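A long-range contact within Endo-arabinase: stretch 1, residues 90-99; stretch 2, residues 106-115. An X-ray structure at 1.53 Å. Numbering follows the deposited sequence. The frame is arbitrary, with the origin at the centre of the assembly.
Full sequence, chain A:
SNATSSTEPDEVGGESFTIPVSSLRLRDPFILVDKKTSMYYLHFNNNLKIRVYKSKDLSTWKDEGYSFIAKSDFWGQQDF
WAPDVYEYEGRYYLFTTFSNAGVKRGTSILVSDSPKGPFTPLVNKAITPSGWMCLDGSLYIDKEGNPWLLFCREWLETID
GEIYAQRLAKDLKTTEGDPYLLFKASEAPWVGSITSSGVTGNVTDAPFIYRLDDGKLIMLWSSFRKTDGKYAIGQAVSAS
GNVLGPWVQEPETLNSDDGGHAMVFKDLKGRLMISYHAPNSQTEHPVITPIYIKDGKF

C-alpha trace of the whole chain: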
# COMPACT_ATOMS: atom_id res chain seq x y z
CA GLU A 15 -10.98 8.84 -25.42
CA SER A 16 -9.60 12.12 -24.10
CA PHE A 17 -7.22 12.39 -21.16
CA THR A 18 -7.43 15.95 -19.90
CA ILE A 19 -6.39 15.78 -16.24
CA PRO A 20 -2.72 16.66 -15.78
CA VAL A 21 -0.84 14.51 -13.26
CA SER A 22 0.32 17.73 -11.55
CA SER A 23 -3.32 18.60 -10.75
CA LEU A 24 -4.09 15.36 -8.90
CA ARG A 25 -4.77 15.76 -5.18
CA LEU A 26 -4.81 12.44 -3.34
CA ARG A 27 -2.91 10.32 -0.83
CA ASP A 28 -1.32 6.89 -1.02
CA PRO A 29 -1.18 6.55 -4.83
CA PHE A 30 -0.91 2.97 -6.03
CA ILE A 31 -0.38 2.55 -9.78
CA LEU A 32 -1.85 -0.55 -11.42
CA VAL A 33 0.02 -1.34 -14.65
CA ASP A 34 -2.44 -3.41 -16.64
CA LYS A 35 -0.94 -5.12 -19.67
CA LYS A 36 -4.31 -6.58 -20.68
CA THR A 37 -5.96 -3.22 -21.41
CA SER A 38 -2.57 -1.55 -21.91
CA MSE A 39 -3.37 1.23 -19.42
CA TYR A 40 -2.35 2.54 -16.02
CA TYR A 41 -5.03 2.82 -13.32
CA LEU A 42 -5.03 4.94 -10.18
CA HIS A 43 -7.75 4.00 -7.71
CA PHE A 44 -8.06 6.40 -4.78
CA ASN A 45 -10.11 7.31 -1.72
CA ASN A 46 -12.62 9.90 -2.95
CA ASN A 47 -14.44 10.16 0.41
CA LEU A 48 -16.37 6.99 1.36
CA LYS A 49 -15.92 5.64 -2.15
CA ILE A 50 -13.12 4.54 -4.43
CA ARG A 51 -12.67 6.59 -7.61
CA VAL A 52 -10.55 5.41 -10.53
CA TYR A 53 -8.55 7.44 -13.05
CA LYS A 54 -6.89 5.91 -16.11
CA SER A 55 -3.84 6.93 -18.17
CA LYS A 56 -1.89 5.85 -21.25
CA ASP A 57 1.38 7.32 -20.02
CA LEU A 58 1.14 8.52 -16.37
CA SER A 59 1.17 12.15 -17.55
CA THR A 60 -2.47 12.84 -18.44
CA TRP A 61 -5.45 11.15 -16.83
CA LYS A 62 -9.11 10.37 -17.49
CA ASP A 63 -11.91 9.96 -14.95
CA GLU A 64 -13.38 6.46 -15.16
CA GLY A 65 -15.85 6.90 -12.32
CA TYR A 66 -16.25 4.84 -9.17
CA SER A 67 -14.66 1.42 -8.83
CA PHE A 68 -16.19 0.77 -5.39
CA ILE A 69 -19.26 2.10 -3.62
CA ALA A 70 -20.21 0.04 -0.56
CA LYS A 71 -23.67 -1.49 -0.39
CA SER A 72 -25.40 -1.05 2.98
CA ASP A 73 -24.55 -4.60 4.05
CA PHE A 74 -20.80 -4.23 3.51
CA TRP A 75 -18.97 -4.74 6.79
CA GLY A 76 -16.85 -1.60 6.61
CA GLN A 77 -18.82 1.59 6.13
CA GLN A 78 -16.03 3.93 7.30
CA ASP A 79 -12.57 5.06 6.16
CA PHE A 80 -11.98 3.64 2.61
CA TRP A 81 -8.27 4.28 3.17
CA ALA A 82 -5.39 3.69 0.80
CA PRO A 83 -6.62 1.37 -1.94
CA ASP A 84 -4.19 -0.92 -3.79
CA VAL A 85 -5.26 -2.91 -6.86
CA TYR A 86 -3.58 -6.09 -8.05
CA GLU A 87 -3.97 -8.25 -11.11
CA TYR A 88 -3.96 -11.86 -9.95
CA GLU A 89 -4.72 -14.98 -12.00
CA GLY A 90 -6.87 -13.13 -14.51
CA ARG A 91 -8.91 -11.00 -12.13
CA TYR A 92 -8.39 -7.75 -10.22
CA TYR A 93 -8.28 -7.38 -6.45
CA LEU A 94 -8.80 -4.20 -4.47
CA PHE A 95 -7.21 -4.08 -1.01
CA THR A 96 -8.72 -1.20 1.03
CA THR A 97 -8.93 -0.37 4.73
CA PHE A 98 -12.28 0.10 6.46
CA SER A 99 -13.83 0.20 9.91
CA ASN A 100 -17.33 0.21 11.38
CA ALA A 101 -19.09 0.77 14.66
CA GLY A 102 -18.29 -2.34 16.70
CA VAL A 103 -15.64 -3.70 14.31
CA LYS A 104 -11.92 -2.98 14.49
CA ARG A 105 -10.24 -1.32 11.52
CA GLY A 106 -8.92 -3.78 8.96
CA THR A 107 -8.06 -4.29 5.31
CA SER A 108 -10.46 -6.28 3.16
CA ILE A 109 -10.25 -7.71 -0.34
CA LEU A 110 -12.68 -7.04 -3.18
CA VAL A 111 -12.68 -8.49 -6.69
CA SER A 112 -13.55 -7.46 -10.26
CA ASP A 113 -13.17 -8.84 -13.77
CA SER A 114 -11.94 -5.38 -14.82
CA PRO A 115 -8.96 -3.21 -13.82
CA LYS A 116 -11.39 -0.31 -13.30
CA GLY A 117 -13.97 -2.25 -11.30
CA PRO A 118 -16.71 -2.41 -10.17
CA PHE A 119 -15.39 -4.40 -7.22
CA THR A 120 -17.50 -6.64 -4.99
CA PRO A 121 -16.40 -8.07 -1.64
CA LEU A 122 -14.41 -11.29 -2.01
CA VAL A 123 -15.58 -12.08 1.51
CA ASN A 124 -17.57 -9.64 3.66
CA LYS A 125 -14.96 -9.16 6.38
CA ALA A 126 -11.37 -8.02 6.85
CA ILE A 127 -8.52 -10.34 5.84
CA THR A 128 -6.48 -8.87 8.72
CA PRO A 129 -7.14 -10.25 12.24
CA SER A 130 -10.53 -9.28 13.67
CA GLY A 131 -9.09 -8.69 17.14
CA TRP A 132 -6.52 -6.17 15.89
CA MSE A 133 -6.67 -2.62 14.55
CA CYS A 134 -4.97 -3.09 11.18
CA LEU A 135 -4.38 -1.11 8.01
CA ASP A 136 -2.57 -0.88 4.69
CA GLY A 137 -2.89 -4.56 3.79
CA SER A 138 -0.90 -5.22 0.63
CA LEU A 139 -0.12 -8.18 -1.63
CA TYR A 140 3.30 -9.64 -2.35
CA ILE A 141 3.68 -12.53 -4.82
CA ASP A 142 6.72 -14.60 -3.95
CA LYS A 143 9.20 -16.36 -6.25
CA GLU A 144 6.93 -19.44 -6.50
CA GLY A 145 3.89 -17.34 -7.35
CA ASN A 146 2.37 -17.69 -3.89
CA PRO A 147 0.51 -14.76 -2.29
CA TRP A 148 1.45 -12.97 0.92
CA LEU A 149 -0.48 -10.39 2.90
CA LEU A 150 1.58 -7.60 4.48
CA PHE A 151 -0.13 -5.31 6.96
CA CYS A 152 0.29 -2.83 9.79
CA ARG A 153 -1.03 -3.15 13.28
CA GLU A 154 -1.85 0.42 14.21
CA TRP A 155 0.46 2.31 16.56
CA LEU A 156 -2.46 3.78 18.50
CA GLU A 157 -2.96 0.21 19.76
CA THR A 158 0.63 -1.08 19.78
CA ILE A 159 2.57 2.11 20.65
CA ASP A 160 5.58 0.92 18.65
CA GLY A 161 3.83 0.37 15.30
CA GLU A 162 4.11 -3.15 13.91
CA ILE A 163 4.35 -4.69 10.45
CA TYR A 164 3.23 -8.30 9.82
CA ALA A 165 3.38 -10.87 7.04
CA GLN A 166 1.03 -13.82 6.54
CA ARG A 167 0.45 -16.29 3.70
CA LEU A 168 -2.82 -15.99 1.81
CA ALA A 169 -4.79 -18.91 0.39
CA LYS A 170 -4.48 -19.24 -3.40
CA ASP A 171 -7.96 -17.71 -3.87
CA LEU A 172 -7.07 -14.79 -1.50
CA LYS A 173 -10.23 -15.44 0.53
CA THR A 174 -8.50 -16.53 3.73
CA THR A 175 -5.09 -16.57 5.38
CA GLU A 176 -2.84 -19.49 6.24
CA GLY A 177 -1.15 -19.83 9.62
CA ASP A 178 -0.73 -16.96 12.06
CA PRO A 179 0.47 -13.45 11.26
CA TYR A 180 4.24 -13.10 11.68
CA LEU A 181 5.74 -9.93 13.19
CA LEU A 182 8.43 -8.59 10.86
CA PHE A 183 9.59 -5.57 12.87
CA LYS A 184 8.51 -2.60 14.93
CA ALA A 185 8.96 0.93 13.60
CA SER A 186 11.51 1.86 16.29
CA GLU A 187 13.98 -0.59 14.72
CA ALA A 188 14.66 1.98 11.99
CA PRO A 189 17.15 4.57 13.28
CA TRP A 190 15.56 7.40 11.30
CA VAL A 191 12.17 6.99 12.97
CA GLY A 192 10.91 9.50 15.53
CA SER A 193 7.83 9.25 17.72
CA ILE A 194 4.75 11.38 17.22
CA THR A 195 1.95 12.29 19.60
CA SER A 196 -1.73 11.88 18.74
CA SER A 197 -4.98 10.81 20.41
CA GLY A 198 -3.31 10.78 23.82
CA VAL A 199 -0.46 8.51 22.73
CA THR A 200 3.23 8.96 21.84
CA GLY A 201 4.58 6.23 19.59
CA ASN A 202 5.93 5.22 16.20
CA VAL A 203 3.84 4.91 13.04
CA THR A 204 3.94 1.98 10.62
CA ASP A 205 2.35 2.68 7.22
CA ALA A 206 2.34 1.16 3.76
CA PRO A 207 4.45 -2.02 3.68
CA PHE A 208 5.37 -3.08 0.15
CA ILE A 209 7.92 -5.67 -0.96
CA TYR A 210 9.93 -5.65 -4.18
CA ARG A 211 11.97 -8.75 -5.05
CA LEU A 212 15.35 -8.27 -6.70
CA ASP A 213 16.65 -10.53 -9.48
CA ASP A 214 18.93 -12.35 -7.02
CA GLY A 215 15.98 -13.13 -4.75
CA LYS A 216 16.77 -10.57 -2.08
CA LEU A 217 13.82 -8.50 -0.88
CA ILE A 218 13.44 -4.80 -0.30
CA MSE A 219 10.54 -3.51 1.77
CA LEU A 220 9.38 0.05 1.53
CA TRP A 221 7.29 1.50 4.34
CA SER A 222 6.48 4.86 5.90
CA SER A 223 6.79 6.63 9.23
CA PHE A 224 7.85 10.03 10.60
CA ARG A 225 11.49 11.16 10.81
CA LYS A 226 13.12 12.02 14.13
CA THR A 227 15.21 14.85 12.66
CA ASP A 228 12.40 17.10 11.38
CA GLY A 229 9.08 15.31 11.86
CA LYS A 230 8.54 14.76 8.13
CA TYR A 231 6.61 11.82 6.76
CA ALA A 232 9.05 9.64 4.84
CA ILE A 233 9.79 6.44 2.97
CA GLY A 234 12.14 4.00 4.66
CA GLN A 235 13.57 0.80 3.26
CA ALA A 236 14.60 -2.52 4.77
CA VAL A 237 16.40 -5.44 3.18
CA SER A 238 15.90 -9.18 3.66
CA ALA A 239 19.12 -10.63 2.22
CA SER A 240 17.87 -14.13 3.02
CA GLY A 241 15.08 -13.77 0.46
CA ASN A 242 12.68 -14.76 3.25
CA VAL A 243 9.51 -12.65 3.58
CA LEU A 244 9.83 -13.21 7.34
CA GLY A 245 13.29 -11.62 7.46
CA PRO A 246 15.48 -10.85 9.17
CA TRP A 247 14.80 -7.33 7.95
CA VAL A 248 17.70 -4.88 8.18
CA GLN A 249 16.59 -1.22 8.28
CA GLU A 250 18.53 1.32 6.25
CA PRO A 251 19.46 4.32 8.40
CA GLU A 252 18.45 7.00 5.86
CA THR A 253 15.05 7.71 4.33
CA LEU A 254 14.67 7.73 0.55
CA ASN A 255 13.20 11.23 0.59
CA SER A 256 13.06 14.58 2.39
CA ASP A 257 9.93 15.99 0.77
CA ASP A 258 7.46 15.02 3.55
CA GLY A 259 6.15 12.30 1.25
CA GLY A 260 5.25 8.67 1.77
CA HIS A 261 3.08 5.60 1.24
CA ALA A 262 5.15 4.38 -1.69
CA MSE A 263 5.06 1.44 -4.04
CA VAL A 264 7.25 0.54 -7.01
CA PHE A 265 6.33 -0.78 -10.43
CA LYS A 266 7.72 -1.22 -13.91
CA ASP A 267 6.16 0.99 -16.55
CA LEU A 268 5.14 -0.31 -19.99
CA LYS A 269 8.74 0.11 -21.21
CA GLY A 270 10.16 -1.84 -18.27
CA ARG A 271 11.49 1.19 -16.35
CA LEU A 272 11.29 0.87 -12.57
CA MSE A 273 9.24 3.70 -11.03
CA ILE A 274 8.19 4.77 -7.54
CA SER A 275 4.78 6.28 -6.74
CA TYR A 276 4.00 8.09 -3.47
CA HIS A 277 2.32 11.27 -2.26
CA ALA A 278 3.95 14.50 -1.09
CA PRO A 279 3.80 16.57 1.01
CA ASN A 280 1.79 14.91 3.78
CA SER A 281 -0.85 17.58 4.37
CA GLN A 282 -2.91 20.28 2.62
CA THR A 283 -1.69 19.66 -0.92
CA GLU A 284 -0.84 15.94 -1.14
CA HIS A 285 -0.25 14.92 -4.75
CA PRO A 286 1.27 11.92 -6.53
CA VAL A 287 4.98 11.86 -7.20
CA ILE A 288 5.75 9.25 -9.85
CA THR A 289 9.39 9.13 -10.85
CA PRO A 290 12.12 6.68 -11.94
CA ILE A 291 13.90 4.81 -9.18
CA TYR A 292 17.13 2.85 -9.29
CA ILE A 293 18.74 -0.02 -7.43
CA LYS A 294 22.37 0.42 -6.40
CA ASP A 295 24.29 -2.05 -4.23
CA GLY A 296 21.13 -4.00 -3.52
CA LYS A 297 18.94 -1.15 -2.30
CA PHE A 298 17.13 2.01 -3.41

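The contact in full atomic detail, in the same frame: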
# COMPACT_ATOMS: atom_id res chain seq x y z
N GLY A 90 -5.84 -13.48 -13.55
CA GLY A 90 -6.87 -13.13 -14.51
C GLY A 90 -7.96 -12.22 -14.00
O GLY A 90 -8.82 -11.78 -14.77
N ARG A 91 -7.95 -11.94 -12.70
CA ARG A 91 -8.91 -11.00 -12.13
C ARG A 91 -8.20 -9.87 -11.39
O ARG A 91 -6.96 -9.85 -11.30
CB ARG A 91 -9.91 -11.72 -11.20
CG ARG A 91 -10.67 -12.85 -11.89
CD ARG A 91 -11.85 -13.31 -11.05
NE ARG A 91 -12.91 -12.30 -11.06
CZ ARG A 91 -14.00 -12.35 -10.30
NH1 ARG A 91 -14.19 -13.35 -9.45
NH2 ARG A 91 -14.90 -11.37 -10.38
N TYR A 92 -8.97 -8.92 -10.87
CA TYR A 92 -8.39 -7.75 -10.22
C TYR A 92 -8.89 -7.66 -8.80
O TYR A 92 -10.07 -7.86 -8.55
CB TYR A 92 -8.72 -6.49 -11.02
CG TYR A 92 -8.15 -6.60 -12.41
CD1 TYR A 92 -8.85 -7.24 -13.42
CD2 TYR A 92 -6.88 -6.10 -12.69
CE1 TYR A 92 -8.31 -7.38 -14.68
CE2 TYR A 92 -6.34 -6.23 -13.96
CZ TYR A 92 -7.06 -6.87 -14.94
OH TYR A 92 -6.51 -7.00 -16.19
N TYR A 93 -7.97 -7.36 -7.89
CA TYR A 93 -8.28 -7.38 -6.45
C TYR A 93 -7.93 -6.06 -5.80
O TYR A 93 -6.78 -5.60 -5.85
CB TYR A 93 -7.56 -8.53 -5.75
CG TYR A 93 -8.02 -9.88 -6.23
CD1 TYR A 93 -7.51 -10.43 -7.41
CD2 TYR A 93 -8.98 -10.61 -5.53
CE1 TYR A 93 -7.94 -11.68 -7.86
CE2 TYR A 93 -9.41 -11.84 -5.98
CZ TYR A 93 -8.88 -12.37 -7.14
OH TYR A 93 -9.30 -13.60 -7.60
N LEU A 94 -8.93 -5.45 -5.19
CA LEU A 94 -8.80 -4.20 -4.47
C LEU A 94 -8.60 -4.49 -2.99
O LEU A 94 -9.40 -5.21 -2.37
CB LEU A 94 -10.10 -3.39 -4.66
CG LEU A 94 -10.34 -2.14 -3.82
CD1 LEU A 94 -9.35 -1.06 -4.23
CD2 LEU A 94 -11.77 -1.64 -3.99
N PHE A 95 -7.51 -3.97 -2.43
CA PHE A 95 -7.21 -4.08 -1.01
C PHE A 95 -7.40 -2.68 -0.41
O PHE A 95 -6.63 -1.76 -0.73
CB PHE A 95 -5.74 -4.49 -0.81
CG PHE A 95 -5.45 -5.96 -1.06
CD1 PHE A 95 -5.77 -6.57 -2.26
CD2 PHE A 95 -4.78 -6.70 -0.09
CE1 PHE A 95 -5.48 -7.93 -2.47
CE2 PHE A 95 -4.46 -8.04 -0.30
CZ PHE A 95 -4.82 -8.66 -1.49
N THR A 96 -8.40 -2.51 0.45
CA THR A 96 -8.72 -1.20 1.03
C THR A 96 -9.02 -1.36 2.51
O THR A 96 -9.48 -2.42 2.95
CB THR A 96 -9.92 -0.54 0.29
OG1 THR A 96 -9.58 -0.37 -1.09
CG2 THR A 96 -10.26 0.84 0.87
N THR A 97 -8.75 -0.31 3.28
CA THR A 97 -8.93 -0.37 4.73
C THR A 97 -10.23 0.31 5.16
O THR A 97 -10.55 1.42 4.72
CB THR A 97 -7.70 0.22 5.44
OG1 THR A 97 -6.55 -0.59 5.14
CG2 THR A 97 -7.91 0.28 6.94
N PHE A 98 -10.98 -0.37 6.02
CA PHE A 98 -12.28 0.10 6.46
C PHE A 98 -12.41 -0.09 7.96
O PHE A 98 -11.62 -0.80 8.57
CB PHE A 98 -13.42 -0.70 5.81
CG PHE A 98 -13.37 -0.74 4.30
CD1 PHE A 98 -13.98 0.25 3.54
CD2 PHE A 98 -12.76 -1.81 3.64
CE1 PHE A 98 -13.95 0.20 2.14
CE2 PHE A 98 -12.72 -1.87 2.25
CZ PHE A 98 -13.32 -0.87 1.49
N SER A 99 -13.43 0.52 8.55
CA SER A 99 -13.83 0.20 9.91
C SER A 99 -15.34 0.37 10.01
O SER A 99 -15.99 0.82 9.06
CB SER A 99 -13.12 1.09 10.93
OG SER A 99 -13.50 2.45 10.80
N GLY A 106 -9.67 -2.74 9.64
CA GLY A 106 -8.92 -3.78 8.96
C GLY A 106 -8.95 -3.60 7.46
O GLY A 106 -9.72 -2.80 6.93
N THR A 107 -8.10 -4.35 6.76
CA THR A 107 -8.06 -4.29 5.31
C THR A 107 -8.90 -5.45 4.79
O THR A 107 -8.80 -6.56 5.30
CB THR A 107 -6.61 -4.41 4.81
OG1 THR A 107 -5.84 -3.34 5.37
CG2 THR A 107 -6.55 -4.36 3.28
N SER A 108 -9.74 -5.18 3.80
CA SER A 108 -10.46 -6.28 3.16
C SER A 108 -10.21 -6.31 1.66
O SER A 108 -9.66 -5.36 1.09
CB SER A 108 -11.96 -6.31 3.51
OG SER A 108 -12.66 -5.35 2.77
N ILE A 109 -10.57 -7.44 1.06
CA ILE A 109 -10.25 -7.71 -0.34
C ILE A 109 -11.53 -7.79 -1.16
O ILE A 109 -12.51 -8.44 -0.76
CB ILE A 109 -9.45 -9.01 -0.47
CG1 ILE A 109 -8.14 -8.89 0.32
CG2 ILE A 109 -9.18 -9.34 -1.95
CD1 ILE A 109 -7.33 -10.20 0.44
N LEU A 110 -11.53 -7.08 -2.29
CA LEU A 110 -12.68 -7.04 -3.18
C LEU A 110 -12.20 -7.43 -4.57
O LEU A 110 -11.01 -7.30 -4.86
CB LEU A 110 -13.31 -5.65 -3.19
CG LEU A 110 -13.74 -5.16 -1.80
CD1 LEU A 110 -12.65 -4.32 -1.11
CD2 LEU A 110 -15.03 -4.40 -1.90
N VAL A 111 -13.10 -7.90 -5.41
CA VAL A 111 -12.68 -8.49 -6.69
C VAL A 111 -13.51 -7.96 -7.86
O VAL A 111 -14.69 -7.64 -7.71
CB VAL A 111 -12.75 -10.04 -6.63
CG1 VAL A 111 -14.19 -10.53 -6.42
CG2 VAL A 111 -12.10 -10.68 -7.87
N SER A 112 -12.88 -7.87 -9.03
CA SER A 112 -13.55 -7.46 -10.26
C SER A 112 -12.94 -8.20 -11.44
O SER A 112 -11.80 -8.66 -11.36
CB SER A 112 -13.40 -5.95 -10.49
OG SER A 112 -14.07 -5.54 -11.67
N ASP A 113 -13.70 -8.29 -12.53
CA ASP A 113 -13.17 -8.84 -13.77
C ASP A 113 -12.38 -7.78 -14.53
O ASP A 113 -11.67 -8.09 -15.49
CB ASP A 113 -14.31 -9.36 -14.66
CG ASP A 113 -14.96 -10.61 -14.11
OD1 ASP A 113 -14.37 -11.27 -13.24
OD2 ASP A 113 -16.07 -10.95 -14.59
N SER A 114 -12.50 -6.52 -14.09
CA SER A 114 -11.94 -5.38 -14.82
C SER A 114 -10.98 -4.59 -13.96
O SER A 114 -11.19 -4.46 -12.75
CB SER A 114 -13.07 -4.45 -15.26
OG SER A 114 -12.57 -3.19 -15.68
N PRO A 115 -9.92 -4.02 -14.57
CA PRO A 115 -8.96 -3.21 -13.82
C PRO A 115 -9.57 -1.91 -13.30
O PRO A 115 -8.96 -1.28 -12.43
CB PRO A 115 -7.88 -2.90 -14.86
CG PRO A 115 -8.59 -2.98 -16.17
CD PRO A 115 -9.56 -4.12 -16.00
O HOH W 1 -11.07 -10.70 -15.83

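How does the contact begin at Gly90 and Arg91? Gly90 adopts backbone angles that suit glycine, since a CB here would be jammed against the carbonyl O of the preceding residue. Its O accepts a hydrogen bond from a water, which also donates to Asp113 O, so the water bridges the two stretches where the strand pairing runs out. Arg91 starts out sideways, but its long side chain brings the guanidinium back to stretch 2. There Arg91 NE forms a salt bridge with Asp113 OD1 at 2.8 Å, whose hydrogen bond is weak because the N-H points poorly at the acceptor (116°). One face of the guanidinium lies against Val111, with Arg91 CZ 3.5 Å from Val111 CG2.

What takes over at Tyr92 and Tyr93? Regular antiparallel pairing does: Tyr92 N donates to Ser112 O and Ser112 N to Tyr92 O, both at 2.9 Å. The Tyr92 ring is covered on one face by Pro115, whose CD lies 3.7 Å from Tyr92 CE1 in a CH-pi contact. A flat ring and a compact proline fit closely here, where stretch 2 has left its strand. Tyr93 faces the other side of the sheet. Val111 CG2 sits over its ring face, 3.5 Å from Tyr93 CE2, while Ile109 CG2 meets the ring edge 3.8 Å from Tyr93 CD2.

How do Leu94 and Phe95 continue the pattern? Leu94 and Leu110 exchange two backbone hydrogen bonds, Leu94 N to Leu110 O and Leu110 N to Leu94 O, each 2.8 Å, and their side chains meet on the Tyr92 side, with Leu94 CD2 4.0 Å from Leu110 CD1. Phe95 points to the Tyr93 side, where its ring face receives Ile109 CG1. Branched Ile109 thus touches both aromatic rings, and its CD1 comes within 3.5 Å of Phe95 CZ.

What closes the contact from Thr96 to Ser99? Thr96 N donates to Ser108 O at 3.2 Å, and Ser108 N to Thr96 O at 2.9 Å. Next, the strands approach closely at Thr97 and Thr107, their CA atoms 4.1 Å apart, and Thr97 OG1 and Thr107 OG1 share a 2.8 Å hydrogen bond that satisfies polar groups in a buried setting. Phe98 N donates to Gly106 O at 2.9 Å and Gly106 N returns a bond to Phe98 O at 3.0 Å. The Phe98 ring reaches along stretch 2, bringing Phe98 CE2 to 3.5 Å from Ser108 OG. Ser99 turns away, and the contact ends.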